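PDB 3RD6: Mll3558 protein from Mesorhizobium loti, which is of unknown function but belongs to the AHA1 family of Bet v 1-like (SRPBCC) proteins, and so may bind a hydrophobic ligand or a partner protein. Local coordinates for residues F76-I79 against I85-S88; V59-F62 against P68-R71; F24-D29 against R34-D39. All blocks are in the same frame, centred on the assembly; numbering follows the deposited sequence.

Contact 1: residues F76-I79 against I85-S88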
ATOM      1  N   PHE A  76      -7.764   3.713  -1.883  1.00 23.33           N
ATOM      2  CA  PHE A  76      -8.129   3.711  -0.477  1.00 23.03           C
ATOM      3  C   PHE A  76      -8.307   2.294   0.007  1.00 24.31           C
ATOM      4  O   PHE A  76      -8.969   1.491  -0.635  1.00 22.69           O
ATOM      5  CB  PHE A  76      -9.388   4.580  -0.252  1.00 12.23           C
ATOM      6  CG  PHE A  76      -9.123   6.030  -0.401  1.00 24.75           C
ATOM      7  CD1 PHE A  76      -8.379   6.699   0.559  1.00 18.01           C
ATOM      8  CD2 PHE A  76      -9.487   6.699  -1.553  1.00 16.44           C
ATOM      9  CE1 PHE A  76      -7.986   8.020   0.368  1.00 30.76           C
ATOM     10  CE2 PHE A  76      -9.095   8.031  -1.760  1.00 21.63           C
ATOM     11  CZ  PHE A  76      -8.346   8.691  -0.812  1.00 20.66           C
ATOM     12  N   GLN A  77      -7.685   1.997   1.143  1.00 21.67           N
ATOM     13  CA  GLN A  77      -7.717   0.655   1.733  1.00 23.20           C
ATOM     14  C   GLN A  77      -8.631   0.556   2.949  1.00 21.21           C
ATOM     15  O   GLN A  77      -9.165  -0.513   3.265  1.00 34.80           O
ATOM     16  CB  GLN A  77      -6.294   0.208   2.178  1.00 25.64           C
ATOM     17  CG  GLN A  77      -5.201   0.198   1.111  1.00 20.51           C
ATOM     18  CD  GLN A  77      -5.466  -0.782   0.001  1.00 32.97           C
ATOM     19  OE1 GLN A  77      -5.910  -1.903   0.250  1.00 30.80           O
ATOM     20  NE2 GLN A  77      -5.175  -0.378  -1.238  1.00 26.05           N
ATOM     21  N   ASP A  78      -8.756   1.661   3.671  1.00 26.38           N
ATOM     22  CA  ASP A  78      -9.582   1.661   4.871  1.00 22.67           C
ATOM     23  C   ASP A  78      -9.919   3.070   5.318  1.00 26.56           C
ATOM     24  O   ASP A  78      -9.068   3.962   5.281  1.00 22.92           O
ATOM     25  CB  ASP A  78      -8.865   0.916   6.001  1.00 17.32           C
ATOM     26  CG  ASP A  78      -9.675   0.888   7.298  1.00 37.32           C
ATOM     27  OD1 ASP A  78      -9.326   1.619   8.250  1.00 31.50           O
ATOM     28  OD2 ASP A  78     -10.672   0.140   7.366  1.00 29.62           O
ATOM     29  N   ILE A  79     -11.176   3.250   5.723  1.00 28.24           N
ATOM     30  CA  ILE A  79     -11.691   4.533   6.193  1.00 34.23           C
ATOM     31  C   ILE A  79     -12.562   4.342   7.441  1.00 39.97           C
ATOM     32  O   ILE A  79     -13.505   3.549   7.442  1.00 43.93           O
ATOM     33  CB  ILE A  79     -12.565   5.244   5.110  1.00 28.10           C
ATOM     34  CG1 ILE A  79     -11.755   5.526   3.839  1.00 32.79           C
ATOM     35  CG2 ILE A  79     -13.130   6.538   5.674  1.00 35.85           C
ATOM     36  CD1 ILE A  79     -12.563   6.183   2.714  1.00 30.89           C
ATOM     37  N   ILE A  85      -7.482   7.065   8.075  1.00 27.71           N
ATOM     38  CA  ILE A  85      -7.464   6.977   6.625  1.00 27.11           C
ATOM     39  C   ILE A  85      -6.242   6.180   6.190  1.00 27.51           C
ATOM     40  O   ILE A  85      -5.113   6.514   6.550  1.00 28.69           O
ATOM     41  CB  ILE A  85      -7.432   8.376   5.962  1.00 27.95           C
ATOM     42  CG1 ILE A  85      -8.670   9.179   6.385  1.00 31.78           C
ATOM     43  CG2 ILE A  85      -7.356   8.227   4.436  1.00 19.58           C
ATOM     44  CD1 ILE A  85      -8.802  10.531   5.731  1.00 44.77           C
ATOM     45  N   VAL A  86      -6.484   5.108   5.438  1.00 24.54           N
ATOM     46  CA  VAL A  86      -5.397   4.276   4.949  1.00 27.95           C
ATOM     47  C   VAL A  86      -5.484   4.065   3.449  1.00 30.38           C
ATOM     48  O   VAL A  86      -6.511   3.665   2.909  1.00 35.00           O
ATOM     49  CB  VAL A  86      -5.371   2.880   5.622  1.00 24.05           C
ATOM     50  CG1 VAL A  86      -4.213   2.067   5.071  1.00 25.22           C
ATOM     51  CG2 VAL A  86      -5.243   3.003   7.150  1.00 19.18           C
ATOM     52  N   PHE A  87      -4.386   4.362   2.778  1.00 26.26           N
ATOM     53  CA  PHE A  87      -4.312   4.179   1.346  1.00 27.61           C
ATOM     54  C   PHE A  87      -2.875   3.849   0.955  1.00 20.37           C
ATOM     55  O   PHE A  87      -1.924   4.188   1.647  1.00 33.82           O
ATOM     56  CB  PHE A  87      -4.793   5.434   0.586  1.00 27.01           C
ATOM     57  CG  PHE A  87      -3.894   6.643   0.752  1.00 24.33           C
ATOM     58  CD1 PHE A  87      -4.107   7.550   1.767  1.00 23.26           C
ATOM     59  CD2 PHE A  87      -2.852   6.886  -0.146  1.00 28.33           C
ATOM     60  CE1 PHE A  87      -3.302   8.670   1.878  1.00 18.20           C
ATOM     61  CE2 PHE A  87      -2.043   8.015  -0.036  1.00 18.24           C
ATOM     62  CZ  PHE A  87      -2.271   8.901   0.971  1.00 23.44           C
ATOM     63  N   SER A  88      -2.746   3.146  -0.153  1.00 20.75           N
ATOM     64  CA  SER A  88      -1.466   2.773  -0.714  1.00 25.28           C
ATOM     65  C   SER A  88      -1.384   3.659  -1.948  1.00 22.02           C
ATOM     66  O   SER A  88      -2.391   4.228  -2.375  1.00 25.10           O
ATOM     67  CB  SER A  88      -1.485   1.310  -1.153  1.00 24.18           C
ATOM     68  OG  SER A  88      -2.469   1.077  -2.148  1.00 25.84           O
TER

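Contact 2: residues V59-F62 against P68-R71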
ATOM      1  N   VAL A  59      -5.995   9.859  -8.624  1.00 33.19           N
ATOM      2  CA  VAL A  59      -5.057   9.928  -9.737  1.00 32.74           C
ATOM      3  C   VAL A  59      -4.696  11.384  -9.897  1.00 30.90           C
ATOM      4  O   VAL A  59      -5.565  12.239 -10.000  1.00 36.35           O
ATOM      5  CB  VAL A  59      -5.643   9.398 -11.035  1.00 31.10           C
ATOM      6  CG1 VAL A  59      -4.623   9.579 -12.159  1.00 28.03           C
ATOM      7  CG2 VAL A  59      -5.991   7.933 -10.882  1.00 21.95           C
ATOM      8  N   SER A  60      -3.406  11.664  -9.888  1.00 35.11           N
ATOM      9  CA  SER A  60      -2.934  13.025  -9.984  1.00 38.25           C
ATOM     10  C   SER A  60      -1.851  13.127 -11.032  1.00 41.57           C
ATOM     11  O   SER A  60      -0.925  12.330 -11.056  1.00 48.87           O
ATOM     12  CB  SER A  60      -2.361  13.471  -8.638  1.00 42.00           C
ATOM     13  OG  SER A  60      -3.280  13.290  -7.573  1.00 50.03           O
ATOM     14  N   ARG A  61      -1.959  14.125 -11.892  1.00 47.55           N
ATOM     15  CA  ARG A  61      -0.964  14.330 -12.923  1.00 39.41           C
ATOM     16  C   ARG A  61      -0.601  15.802 -13.032  1.00 36.60           C
ATOM     17  O   ARG A  61      -1.439  16.630 -13.368  1.00 36.21           O
ATOM     18  CB  ARG A  61      -1.491  13.809 -14.252  1.00 41.67           C
ATOM     19  CG  ARG A  61      -1.747  12.311 -14.250  1.00 42.39           C
ATOM     20  CD  ARG A  61      -2.069  11.812 -15.638  1.00 36.67           C
ATOM     21  NE  ARG A  61      -3.158  12.590 -16.220  1.00 57.48           N
ATOM     22  CZ  ARG A  61      -3.086  13.237 -17.379  1.00 57.22           C
ATOM     23  NH1 ARG A  61      -1.972  13.202 -18.094  1.00 35.10           N
ATOM     24  NH2 ARG A  61      -4.130  13.924 -17.824  1.00 62.48           N
ATOM     25  N   PHE A  62       0.651  16.123 -12.725  1.00 30.41           N
ATOM     26  CA  PHE A  62       1.128  17.508 -12.791  1.00 42.01           C
ATOM     27  C   PHE A  62       2.589  17.566 -13.189  1.00 41.19           C
ATOM     28  O   PHE A  62       3.329  16.592 -13.028  1.00 41.36           O
ATOM     29  CB  PHE A  62       0.970  18.219 -11.448  1.00 43.08           C
ATOM     30  CG  PHE A  62       1.802  17.637 -10.356  1.00 48.30           C
ATOM     31  CD1 PHE A  62       1.357  16.544  -9.632  1.00 50.97           C
ATOM     32  CD2 PHE A  62       3.028  18.200 -10.040  1.00 44.83           C
ATOM     33  CE1 PHE A  62       2.132  16.014  -8.596  1.00 50.07           C
ATOM     34  CE2 PHE A  62       3.808  17.687  -9.015  1.00 42.64           C
ATOM     35  CZ  PHE A  62       3.357  16.581  -8.284  1.00 46.36           C
ATOM     36  N   PRO A  68       8.859  16.839 -17.018  1.00 29.96           N
ATOM     37  CA  PRO A  68       8.271  15.520 -16.802  1.00 37.70           C
ATOM     38  C   PRO A  68       7.037  15.607 -15.945  1.00 33.05           C
ATOM     39  O   PRO A  68       6.993  16.373 -14.981  1.00 29.69           O
ATOM     40  CB  PRO A  68       9.386  14.753 -16.100  1.00 37.54           C
ATOM     41  CG  PRO A  68      10.615  15.384 -16.633  1.00 50.75           C
ATOM     42  CD  PRO A  68      10.267  16.844 -16.583  1.00 39.42           C
ATOM     43  N   GLU A  69       6.040  14.813 -16.308  1.00 42.21           N
ATOM     44  CA  GLU A  69       4.792  14.761 -15.575  1.00 39.72           C
ATOM     45  C   GLU A  69       4.925  13.831 -14.384  1.00 42.67           C
ATOM     46  O   GLU A  69       5.291  12.661 -14.536  1.00 39.51           O
ATOM     47  CB  GLU A  69       3.677  14.221 -16.460  1.00 38.47           C
ATOM     48  CG  GLU A  69       2.354  14.075 -15.731  1.00 48.97           C
ATOM     49  CD  GLU A  69       1.311  13.373 -16.566  1.00 44.94           C
ATOM     50  OE1 GLU A  69       1.249  12.121 -16.514  1.00 50.58           O
ATOM     51  OE2 GLU A  69       0.562  14.077 -17.281  1.00 51.68           O
ATOM     52  N   VAL A  70       4.636  14.352 -13.201  1.00 40.92           N
ATOM     53  CA  VAL A  70       4.670  13.542 -12.003  1.00 40.47           C
ATOM     54  C   VAL A  70       3.277  12.911 -11.848  1.00 32.26           C
ATOM     55  O   VAL A  70       2.264  13.614 -11.826  1.00 38.44           O
ATOM     56  CB  VAL A  70       4.995  14.389 -10.773  1.00 36.58           C
ATOM     57  CG1 VAL A  70       4.848  13.554  -9.524  1.00 36.33           C
ATOM     58  CG2 VAL A  70       6.391  14.911 -10.876  1.00 33.34           C
ATOM     59  N   ARG A  71       3.224  11.582 -11.777  1.00 33.96           N
ATOM     60  CA  ARG A  71       1.952  10.885 -11.623  1.00 34.71           C
ATOM     61  C   ARG A  71       1.877  10.108 -10.323  1.00 37.83           C
ATOM     62  O   ARG A  71       2.775   9.342  -9.990  1.00 43.03           O
ATOM     63  CB  ARG A  71       1.697   9.923 -12.782  1.00 31.59           C
ATOM     64  CG  ARG A  71       0.417   9.126 -12.592  1.00 36.57           C
ATOM     65  CD  ARG A  71      -0.015   8.363 -13.816  1.00 39.08           C
ATOM     66  NE  ARG A  71      -1.342   7.780 -13.631  1.00 41.26           N
ATOM     67  CZ  ARG A  71      -2.133   7.368 -14.621  1.00 39.64           C
ATOM     68  NH1 ARG A  71      -1.728   7.470 -15.884  1.00 38.90           N
ATOM     69  NH2 ARG A  71      -3.342   6.879 -14.352  1.00 34.10           N
TER

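Contact 3: residues F24-D29 against R34-D39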
ATOM      1  N   PHE A  24     -10.696  15.751   9.442  1.00 33.12           N
ATOM      2  CA  PHE A  24     -11.028  14.591   8.632  1.00 39.41           C
ATOM      3  C   PHE A  24     -11.541  15.151   7.328  1.00 41.24           C
ATOM      4  O   PHE A  24     -11.039  14.827   6.267  1.00 45.87           O
ATOM      5  CB  PHE A  24     -12.138  13.764   9.276  1.00 40.56           C
ATOM      6  CG  PHE A  24     -12.522  12.539   8.479  1.00 38.88           C
ATOM      7  CD1 PHE A  24     -11.698  11.416   8.466  1.00 40.69           C
ATOM      8  CD2 PHE A  24     -13.711  12.504   7.756  1.00 45.34           C
ATOM      9  CE1 PHE A  24     -12.057  10.279   7.753  1.00 34.49           C
ATOM     10  CE2 PHE A  24     -14.074  11.367   7.040  1.00 37.45           C
ATOM     11  CZ  PHE A  24     -13.246  10.252   7.039  1.00 31.30           C
ATOM     12  N   HIS A  25     -12.542  16.013   7.434  1.00 37.92           N
ATOM     13  CA  HIS A  25     -13.159  16.649   6.281  1.00 37.02           C
ATOM     14  C   HIS A  25     -12.127  17.107   5.264  1.00 46.15           C
ATOM     15  O   HIS A  25     -12.264  16.854   4.068  1.00 44.54           O
ATOM     16  CB  HIS A  25     -13.986  17.856   6.735  1.00 29.25           C
ATOM     17  CG  HIS A  25     -14.757  18.504   5.630  1.00 44.06           C
ATOM     18  ND1 HIS A  25     -15.845  17.906   5.031  1.00 53.38           N
ATOM     19  CD2 HIS A  25     -14.569  19.677   4.980  1.00 36.37           C
ATOM     20  CE1 HIS A  25     -16.289  18.678   4.057  1.00 46.58           C
ATOM     21  NE2 HIS A  25     -15.530  19.761   4.005  1.00 58.39           N
ATOM     22  N   ALA A  26     -11.088  17.780   5.744  1.00 39.88           N
ATOM     23  CA  ALA A  26     -10.030  18.293   4.867  1.00 52.49           C
ATOM     24  C   ALA A  26      -9.350  17.202   4.035  1.00 48.68           C
ATOM     25  O   ALA A  26      -8.600  17.497   3.099  1.00 50.77           O
ATOM     26  CB  ALA A  26      -8.987  19.044   5.698  1.00 54.02           C
ATOM     27  N   PHE A  27      -9.603  15.946   4.382  1.00 49.76           N
ATOM     28  CA  PHE A  27      -9.017  14.830   3.659  1.00 45.21           C
ATOM     29  C   PHE A  27     -10.037  14.152   2.761  1.00 45.04           C
ATOM     30  O   PHE A  27      -9.707  13.678   1.678  1.00 36.90           O
ATOM     31  CB  PHE A  27      -8.476  13.766   4.630  1.00 40.22           C
ATOM     32  CG  PHE A  27      -7.166  14.109   5.259  1.00 46.13           C
ATOM     33  CD1 PHE A  27      -7.115  14.794   6.469  1.00 44.67           C
ATOM     34  CD2 PHE A  27      -5.976  13.713   4.660  1.00 26.59           C
ATOM     35  CE1 PHE A  27      -5.891  15.081   7.081  1.00 48.46           C
ATOM     36  CE2 PHE A  27      -4.743  13.996   5.264  1.00 47.17           C
ATOM     37  CZ  PHE A  27      -4.708  14.680   6.478  1.00 48.92           C
ATOM     38  N   ALA A  28     -11.276  14.105   3.233  1.00 41.33           N
ATOM     39  CA  ALA A  28     -12.359  13.424   2.529  1.00 48.48           C
ATOM     40  C   ALA A  28     -13.173  14.238   1.523  1.00 43.91           C
ATOM     41  O   ALA A  28     -13.910  13.666   0.712  1.00 47.19           O
ATOM     42  CB  ALA A  28     -13.297  12.778   3.559  1.00 31.61           C
ATOM     43  N   ASP A  29     -13.047  15.560   1.575  1.00 47.14           N
ATOM     44  CA  ASP A  29     -13.779  16.442   0.662  1.00 45.15           C
ATOM     45  C   ASP A  29     -12.890  16.866  -0.509  1.00 43.45           C
ATOM     46  O   ASP A  29     -11.926  17.611  -0.343  1.00 48.59           O
ATOM     47  CB  ASP A  29     -14.276  17.681   1.412  1.00 48.12           C
ATOM     48  CG  ASP A  29     -15.031  18.616   0.528  1.00 52.83           C
ATOM     49  OD1 ASP A  29     -16.042  18.174  -0.058  1.00 57.63           O
ATOM     50  OD2 ASP A  29     -14.614  19.787   0.413  1.00 58.13           O
ATOM     51  N   ARG A  34      -8.236  19.667  -2.841  1.00 38.89           N
ATOM     52  CA  ARG A  34      -7.595  20.340  -3.976  1.00 47.87           C
ATOM     53  C   ARG A  34      -6.996  21.700  -3.679  1.00 52.11           C
ATOM     54  O   ARG A  34      -6.492  22.350  -4.583  1.00 69.22           O
ATOM     55  CB  ARG A  34      -8.570  20.493  -5.150  1.00 45.91           C
ATOM     56  CG  ARG A  34      -8.993  19.181  -5.802  1.00 53.49           C
ATOM     57  CD  ARG A  34      -9.487  19.413  -7.236  1.00 48.14           C
ATOM     58  NE  ARG A  34      -8.488  20.120  -8.033  1.00 48.50           N
ATOM     59  CZ  ARG A  34      -8.377  20.032  -9.353  1.00 46.97           C
ATOM     60  NH1 ARG A  34      -9.204  19.260 -10.051  1.00 42.48           N
ATOM     61  NH2 ARG A  34      -7.423  20.713  -9.975  1.00 57.48           N
ATOM     62  N   ARG A  35      -7.045  22.142  -2.428  1.00 55.79           N
ATOM     63  CA  ARG A  35      -6.497  23.449  -2.101  1.00 60.98           C
ATOM     64  C   ARG A  35      -5.220  23.414  -1.269  1.00 64.51           C
ATOM     65  O   ARG A  35      -4.402  24.327  -1.358  1.00 71.26           O
ATOM     66  CB  ARG A  35      -7.570  24.315  -1.435  1.00 60.53           C
ATOM     67  CG  ARG A  35      -8.811  24.501  -2.316  1.00 51.51           C
ATOM     68  CD  ARG A  35      -9.728  25.610  -1.810  1.00 43.91           C
ATOM     69  NE  ARG A  35     -10.288  25.317  -0.491  1.00 45.57           N
ATOM     70  CZ  ARG A  35     -11.474  24.751  -0.278  1.00 43.79           C
ATOM     71  NH1 ARG A  35     -12.249  24.409  -1.297  1.00 55.23           N
ATOM     72  NH2 ARG A  35     -11.890  24.524   0.959  1.00 44.47           N
ATOM     73  N   TRP A  36      -5.024  22.371  -0.465  1.00 64.11           N
ATOM     74  CA  TRP A  36      -3.793  22.289   0.320  1.00 61.67           C
ATOM     75  C   TRP A  36      -2.746  21.316  -0.235  1.00 57.63           C
ATOM     76  O   TRP A  36      -1.557  21.513  -0.018  1.00 63.11           O
ATOM     77  CB  TRP A  36      -4.075  21.965   1.802  1.00 61.05           C
ATOM     78  CG  TRP A  36      -4.928  20.759   2.088  1.00 62.33           C
ATOM     79  CD1 TRP A  36      -6.286  20.670   1.970  1.00 58.41           C
ATOM     80  CD2 TRP A  36      -4.491  19.503   2.628  1.00 59.14           C
ATOM     81  NE1 TRP A  36      -6.723  19.438   2.409  1.00 61.52           N
ATOM     82  CE2 TRP A  36      -5.642  18.700   2.811  1.00 56.65           C
ATOM     83  CE3 TRP A  36      -3.239  18.973   2.967  1.00 57.99           C
ATOM     84  CZ2 TRP A  36      -5.576  17.403   3.331  1.00 52.12           C
ATOM     85  CZ3 TRP A  36      -3.174  17.679   3.485  1.00 52.13           C
ATOM     86  CH2 TRP A  36      -4.335  16.909   3.655  1.00 45.46           C
ATOM     87  N   ARG A  37      -3.181  20.291  -0.968  1.00 55.25           N
ATOM     88  CA  ARG A  37      -2.256  19.323  -1.553  1.00 52.36           C
ATOM     89  C   ARG A  37      -2.038  19.560  -3.052  1.00 55.09           C
ATOM     90  O   ARG A  37      -0.917  19.432  -3.555  1.00 62.15           O
ATOM     91  CB  ARG A  37      -2.784  17.908  -1.370  1.00 55.82           C
ATOM     92  CG  ARG A  37      -2.958  17.457   0.055  1.00 57.23           C
ATOM     93  CD  ARG A  37      -3.828  16.223   0.050  1.00 38.88           C
ATOM     94  NE  ARG A  37      -3.534  15.428  -1.140  1.00 52.50           N
ATOM     95  CZ  ARG A  37      -4.254  14.391  -1.537  1.00 40.34           C
ATOM     96  NH1 ARG A  37      -5.320  14.021  -0.837  1.00 36.89           N
ATOM     97  NH2 ARG A  37      -3.900  13.728  -2.624  1.00 47.00           N
ATOM     98  N   VAL A  38      -3.125  19.876  -3.752  1.00 55.07           N
ATOM     99  CA  VAL A  38      -3.103  20.144  -5.181  1.00 61.12           C
ATOM    100  C   VAL A  38      -3.657  21.555  -5.421  1.00 63.72           C
ATOM    101  O   VAL A  38      -4.224  22.156  -4.513  1.00 63.62           O
ATOM    102  CB  VAL A  38      -3.981  19.113  -5.965  1.00 61.97           C
ATOM    103  CG1 VAL A  38      -3.982  19.409  -7.463  1.00 63.28           C
ATOM    104  CG2 VAL A  38      -3.473  17.710  -5.720  1.00 63.19           C
ATOM    105  N   ASP A  39      -3.468  22.086  -6.628  1.00 62.52           N
ATOM    106  CA  ASP A  39      -3.975  23.409  -6.971  1.00 66.41           C
ATOM    107  C   ASP A  39      -5.305  23.267  -7.723  1.00 71.12           C
ATOM    108  O   ASP A  39      -6.331  22.916  -7.145  1.00 66.49           O
ATOM    109  CB  ASP A  39      -2.976  24.170  -7.854  1.00 68.14           C
ATOM    110  CG  ASP A  39      -1.690  24.522  -7.130  1.00 72.41           C
ATOM    111  OD1 ASP A  39      -0.861  23.619  -6.902  1.00 63.81           O
ATOM    112  OD2 ASP A  39      -1.518  25.708  -6.793  1.00 77.81           O
TER

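Contact 1: residues F76-I79 against I85-S88
Opposite Val86 stand two residues of the partner strand, Gln77 and Asp78, so that the register slips by one: a classic beta bulge in the hairpin of strands 70-80 and 84-93. Two donors grip Val86 O from the same face of its carbonyl plane: Gln77 N at 2.7 Å and Asp78 N at 3.1 Å. In return Val86 N gives a bond of 2.8 Å to Asp78 O, in the carbonyl plane. The Phe76 and Phe87 side chains run alongside each other on one face of the sheet, but their rings are oblique, with planes 65° apart. With CG anti to the carbonyl carbon (chi1 -71°), the Phe76 ring is placed beside Phe87, its CD1 3.8 Å from Phe87 CB. Ile85 CG2 comes up to the rim of the same ring, 4.1 Å from Phe76 CE1. Gln77, bent at chi2 (-64°), reaches back along the partner strand, where its NE2 makes a weak bond of 3.2 Å to Ser88 OG; its OE1 is taken by Arg90 of the second subunit. Asp78 CB packs against Val86 CB, and the Asp78 carboxylate forms a salt bridge with Arg84. Phe76 and Ile85 meet Phe52 below helix 20-28, strand 96-110 flanks segment 85-88, and the face carrying Asp78 and Val86, together with Gln77 and Ser88, meets the second subunit.

Contact 2: residues V59-F62 against P68-R71
Phe62 and Val70 form the tighter part of this antiparallel hairpin contact, as a hydrogen-bonded pair packed closely although at the protein surface. Val70 N meets Phe62 O at 2.6 Å, nearly along the C=O axis, and Phe62 N returns a bond of 3.1 Å to Val70 O. Beside these bonds the two side chains point the same way. With CG between its backbone N and carbonyl carbon (chi1 64°), the Phe62 ring is brought alongside Val70, whose CB sits over one face in a CH-pi contact, 3.9 Å from the ring centroid, while Val70 CG1 comes to 3.6 Å from Phe62 CZ. The other side of the sheet is an open, charged fringe of long chains. Arg61 NH1 makes a salt bridge of 2.8 Å to Glu69 OE2, the guanidinium and carboxylate planes standing 79° apart, and Arg61 NE pairs with Glu47. Arg61 CD lies loosely over one face of the Arg71 guanidinium, Arg71 NH2 is 3.7 Å from Val59 CG1, and Arg71 NE pairs with Asp73. The hairpin thus has an apolar face, Phe62 with Val70, and a charged one, on which Glu47, Glu69 and Asp73 probably offset the two neighbouring arginine charges.

Contact 3: residues F24-D29 against R34-D39
Trp36 reaches from the short helix 30-36 to the end of helix 20-28, where its indole meets Ala26 and Phe27. These three residues are buried and carry the contact. With CG set between backbone N and carbonyl carbon (chi1 53°), the indole is sent across toward helix 20-28, leading with its NE1 and the edge of its six-membered ring. Trp36 NE1 donates to Ala26 O at 2.8 Å. The oxygen lies nearly in the indole plane, yet the N-H...O angle of 134° shows a bent bond, and the donor is tilted from the carbonyl plane. The same oxygen also sits beside CZ2 at the indole edge, while Ala26 CB is 4.0 Å from Trp36 NE1.

Farther along that edge, Trp36 CH2 points over one face of the Phe27 ring, offset toward its rim, and comes to 3.4 Å from CE2 of that ring. This is a T-shaped (edge-to-face) pair: the centroids of the Phe27 ring and the Trp36 six-membered ring lie 4.9 Å apart, with planes at 82°. Arg37 CG lies over one face of the indole, toward its rim, and Leu145 of the C-terminal helix 131-148 packs against Ala26, Phe27 and Trp36 alike. Between the two helices, Asp29 ends the first and N-caps the second.

Replacing Trp36 by an alanine would probably leave Ala26 O without its indole donor and open a gap beside the Phe27 face. One side chain therefore makes both a polar and an aromatic link: its N-H supplies a donor to the carbonyl of Ala26, a buried residue near the end of helix 20-28, while its carbon edge presents the CH2 corner to the face of Phe27.

Overall arrangement
From the N terminus, contact 3 comes first, closing the short turn between helices 20-28 and 30-36. Contact 2 then closes the hairpin of strands 57-62 and 70-80, and contact 1 the next hairpin, of strands 70-80 and 84-93. The three follow in series, none enclosing or crossing another. Contacts 1 and 2 share strand 70-80 in one antiparallel sheet, yet their centres are 21 Å apart and they do not touch. Contact 3 meets contact 1 where Phe24 and Phe27 pack on Ile85, seating helix 20-28 on the sheet, consistent with a helix-grip fold whose sheet curves round helix 131-148. Contact 2 stays separate from contact 3, about 5 Å between nearest atoms.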